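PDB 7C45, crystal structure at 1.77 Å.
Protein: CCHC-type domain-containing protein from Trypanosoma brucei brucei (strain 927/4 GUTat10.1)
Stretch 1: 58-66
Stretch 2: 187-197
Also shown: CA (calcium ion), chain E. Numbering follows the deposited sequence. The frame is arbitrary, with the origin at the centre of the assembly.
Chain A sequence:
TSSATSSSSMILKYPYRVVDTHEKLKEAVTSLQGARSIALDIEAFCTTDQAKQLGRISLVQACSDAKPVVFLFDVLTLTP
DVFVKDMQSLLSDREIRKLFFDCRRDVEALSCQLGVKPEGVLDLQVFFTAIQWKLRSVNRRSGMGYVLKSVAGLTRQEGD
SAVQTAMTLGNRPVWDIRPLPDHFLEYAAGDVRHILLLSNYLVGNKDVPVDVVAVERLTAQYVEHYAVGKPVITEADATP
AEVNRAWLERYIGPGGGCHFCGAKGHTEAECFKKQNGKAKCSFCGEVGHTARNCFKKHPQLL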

# COMPACT_ATOMS: atom_id res chain seq x y z
N SER A 58 8.97 -2.26 -14.92
CA SER A 58 9.79 -1.12 -15.33
C SER A 58 10.63 -0.61 -14.16
O SER A 58 11.86 -0.56 -14.25
CB SER A 58 8.89 -0.01 -15.87
OG SER A 58 9.64 1.12 -16.26
N LEU A 59 9.97 -0.25 -13.07
CA LEU A 59 10.60 0.23 -11.85
C LEU A 59 10.19 -0.64 -10.67
O LEU A 59 9.06 -1.13 -10.61
CB LEU A 59 10.18 1.68 -11.55
CG LEU A 59 10.50 2.75 -12.59
CD1 LEU A 59 9.91 4.11 -12.20
CD2 LEU A 59 12.03 2.83 -12.83
N VAL A 60 11.13 -0.87 -9.74
CA VAL A 60 10.80 -1.29 -8.38
C VAL A 60 11.25 -0.17 -7.46
O VAL A 60 12.38 0.31 -7.58
CB VAL A 60 11.48 -2.62 -8.01
CG1 VAL A 60 11.24 -2.94 -6.52
CG2 VAL A 60 10.99 -3.73 -8.92
N GLN A 61 10.34 0.30 -6.60
CA GLN A 61 10.62 1.45 -5.75
C GLN A 61 10.76 1.00 -4.30
O GLN A 61 10.07 0.09 -3.86
CB GLN A 61 9.52 2.50 -5.88
CG GLN A 61 9.30 2.92 -7.33
CD GLN A 61 8.18 2.14 -7.99
OE1 GLN A 61 8.39 1.06 -8.54
NE2 GLN A 61 6.98 2.68 -7.92
N ALA A 62 11.70 1.61 -3.57
CA ALA A 62 11.96 1.19 -2.20
C ALA A 62 12.26 2.39 -1.33
O ALA A 62 12.98 3.31 -1.73
CB ALA A 62 13.14 0.22 -2.10
N CYS A 63 11.73 2.37 -0.12
CA CYS A 63 12.01 3.43 0.85
C CYS A 63 12.07 2.77 2.21
O CYS A 63 11.08 2.15 2.63
CB CYS A 63 10.93 4.50 0.79
SG CYS A 63 11.28 5.94 1.84
N SER A 64 13.22 2.87 2.89
CA SER A 64 13.45 2.14 4.12
C SER A 64 13.75 3.10 5.27
O SER A 64 13.96 4.29 5.08
CB SER A 64 14.61 1.15 3.97
OG SER A 64 15.84 1.74 4.37
N ASP A 65 13.75 2.54 6.48
CA ASP A 65 14.14 3.31 7.65
C ASP A 65 15.65 3.50 7.77
O ASP A 65 16.10 4.15 8.71
CB ASP A 65 13.58 2.65 8.91
CG ASP A 65 14.12 1.24 9.11
OD1 ASP A 65 14.45 0.58 8.13
OD2 ASP A 65 14.23 0.80 10.28
N ALA A 66 16.45 2.97 6.84
CA ALA A 66 17.91 3.10 6.92
C ALA A 66 18.45 4.36 6.23
O ALA A 66 19.64 4.66 6.38
CB ALA A 66 18.59 1.86 6.30
N TYR A 187 6.22 10.74 -9.67
CA TYR A 187 5.02 9.94 -9.59
C TYR A 187 5.34 8.56 -9.05
O TYR A 187 4.73 8.11 -8.09
CB TYR A 187 4.35 9.84 -10.96
CG TYR A 187 3.05 9.09 -10.90
CD1 TYR A 187 3.02 7.71 -11.05
CD2 TYR A 187 1.84 9.76 -10.71
CE1 TYR A 187 1.83 7.01 -11.01
CE2 TYR A 187 0.65 9.06 -10.66
CZ TYR A 187 0.66 7.69 -10.81
OH TYR A 187 -0.52 6.98 -10.77
N ALA A 188 6.33 7.88 -9.65
CA ALA A 188 6.71 6.57 -9.16
C ALA A 188 7.20 6.61 -7.72
O ALA A 188 7.07 5.62 -7.00
CB ALA A 188 7.80 5.96 -10.05
N ALA A 189 7.77 7.73 -7.28
CA ALA A 189 8.35 7.77 -5.94
C ALA A 189 7.30 7.92 -4.84
O ALA A 189 7.59 7.60 -3.70
CB ALA A 189 9.34 8.92 -5.81
N GLY A 190 6.10 8.38 -5.18
CA GLY A 190 5.18 8.85 -4.15
C GLY A 190 4.68 7.75 -3.23
O GLY A 190 4.63 7.92 -2.02
N ASP A 191 4.29 6.60 -3.79
CA ASP A 191 3.60 5.61 -2.97
C ASP A 191 4.46 5.08 -1.83
O ASP A 191 3.95 4.86 -0.73
CB ASP A 191 3.09 4.45 -3.81
CG ASP A 191 1.88 4.81 -4.63
OD1 ASP A 191 1.22 5.83 -4.33
OD2 ASP A 191 1.58 4.07 -5.58
N VAL A 192 5.76 4.83 -2.07
CA VAL A 192 6.54 4.20 -1.00
C VAL A 192 6.77 5.18 0.15
O VAL A 192 6.88 4.75 1.30
CB VAL A 192 7.88 3.62 -1.49
CG1 VAL A 192 7.64 2.30 -2.25
CG2 VAL A 192 8.67 4.65 -2.31
N ARG A 193 6.85 6.48 -0.14
CA ARG A 193 6.87 7.46 0.95
C ARG A 193 5.62 7.32 1.80
O ARG A 193 5.68 7.29 3.03
CB ARG A 193 6.95 8.89 0.41
CG ARG A 193 8.23 9.28 -0.31
CD ARG A 193 8.26 10.80 -0.49
NE ARG A 193 9.26 11.22 -1.44
CZ ARG A 193 9.00 11.55 -2.71
NH1 ARG A 193 7.77 11.48 -3.19
NH2 ARG A 193 9.99 11.92 -3.50
N HIS A 194 4.47 7.24 1.14
CA HIS A 194 3.20 7.10 1.85
C HIS A 194 3.12 5.79 2.61
O HIS A 194 2.61 5.74 3.72
CB HIS A 194 2.05 7.19 0.85
CG HIS A 194 1.99 8.50 0.15
ND1 HIS A 194 2.35 9.69 0.75
CD2 HIS A 194 1.61 8.82 -1.11
CE1 HIS A 194 2.20 10.68 -0.11
NE2 HIS A 194 1.75 10.18 -1.24
N ILE A 195 3.64 4.71 2.03
CA ILE A 195 3.65 3.43 2.72
C ILE A 195 4.48 3.51 3.99
O ILE A 195 4.07 3.02 5.04
CB ILE A 195 4.17 2.33 1.78
CG1 ILE A 195 3.12 2.09 0.69
CG2 ILE A 195 4.42 1.06 2.57
CD1 ILE A 195 3.60 1.20 -0.50
N LEU A 196 5.68 4.10 3.90
CA LEU A 196 6.53 4.13 5.08
C LEU A 196 5.91 5.00 6.16
O LEU A 196 5.89 4.64 7.34
CB LEU A 196 7.94 4.60 4.70
CG LEU A 196 9.01 4.53 5.80
CD1 LEU A 196 9.31 3.09 6.18
CD2 LEU A 196 10.31 5.26 5.40
N LEU A 197 5.34 6.14 5.78
CA LEU A 197 4.76 6.98 6.82
C LEU A 197 3.51 6.33 7.41
O LEU A 197 3.27 6.45 8.62
CB LEU A 197 4.46 8.37 6.27
CG LEU A 197 3.28 8.72 5.38
CD1 LEU A 197 2.01 9.02 6.20
CD2 LEU A 197 3.64 9.90 4.50
CA CA E . 2.88 3.09 -7.37
O HOH W 1 3.88 5.71 -6.79
O HOH W 2 1.76 4.85 -8.71

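The end of a strand, residues 58-64, packs against part of a helix, residues 187-197, of the same chain. The two run in roughly the same direction, with 36° between them, and their axes approach to 7.6 Å. Side chains of mixed size fill the space: Ala188 and Cys63 are small, and Leu59, Gln61, Val192 and Leu196 are larger. Together the stretches bury 407 Å². The contact is mostly apolar, with one hydrogen bond across it.

The strand alternates. Leu59, Gln61 and Cys63 point their CA-to-CB bonds toward the helix, while Ala62 and Ser64 point away. On the helix, Ala188, Val192 and Leu196 point toward the strand. They are spaced four residues apart, about one helical turn, so they form a row along one face. The two rows interlock, each helix residue meeting more than one strand residue.

Cys63 loses the most surface to the other stretch, 76 Å². Its CA lies 5.8 Å from the CA of Val192, so the backbones are near each other here. Its chi1 is t, and its short side chain touches two helix residues. Cys63 CB lies 3.8 Å from Val192 CG2, and Cys63 SG lies 3.8 Å from Leu196 CD2. A thiol is compact and only weakly polar, which suits this buried apolar site.

Val192 sits in the middle of the helix row and has 67 Å² covered by the strand. Its methyl groups reach Gln61 and Cys63, on the same side of the strand. Val192 CG2 meets Cys63 CB and is also 4.3 Å from Gln61 CB. Val192 CG1 lies 3.7 Å from Gln61 O and 4.1 Å from Gln61 CB. A branched side chain fits well here, since it spreads over the strand without needing length.

Gln61, also with 67 Å² covered, brings the polar link. Its NE2 donates a hydrogen bond to Ala188 O, at 3.1 Å and with an N-H...O angle of 160°. Its chi1 is m, and chi2 is 95°, between the usual wells. The amide is buried, so its polar atoms need partners; OE1 and NE2 also make hydrogen bonds elsewhere in the structure. The aliphatic part of the side chain still contributes to the packing beside Val192.

Ala188 accepts that bond through its backbone and packs through its methyl. Ala188 CB lies 3.5 Å from Leu59 CD1 and 4.0 Å from Gln61 NE2. The small side chain lets both strand residues come close to this turn of the helix.

At the other end, Leu196 has 67 Å² covered. Besides its contact with Cys63, its CD2 lies 3.8 Å from Ser64 O. The longer side chain, with chi1 t and chi2 p, covers the end of the strand. Just beyond, the strand gives way to a loop, where Ala66 N donates a hydrogen bond to Ser64 OG at 2.8 Å.

The calcium ion lies beside the contact, 4.2 Å from Gln61 NE2, without being bound by it. Asp191, whose CA-to-CB bond points sideways, holds the ion: Asp191 OD2 binds calcium at 2.4 Å.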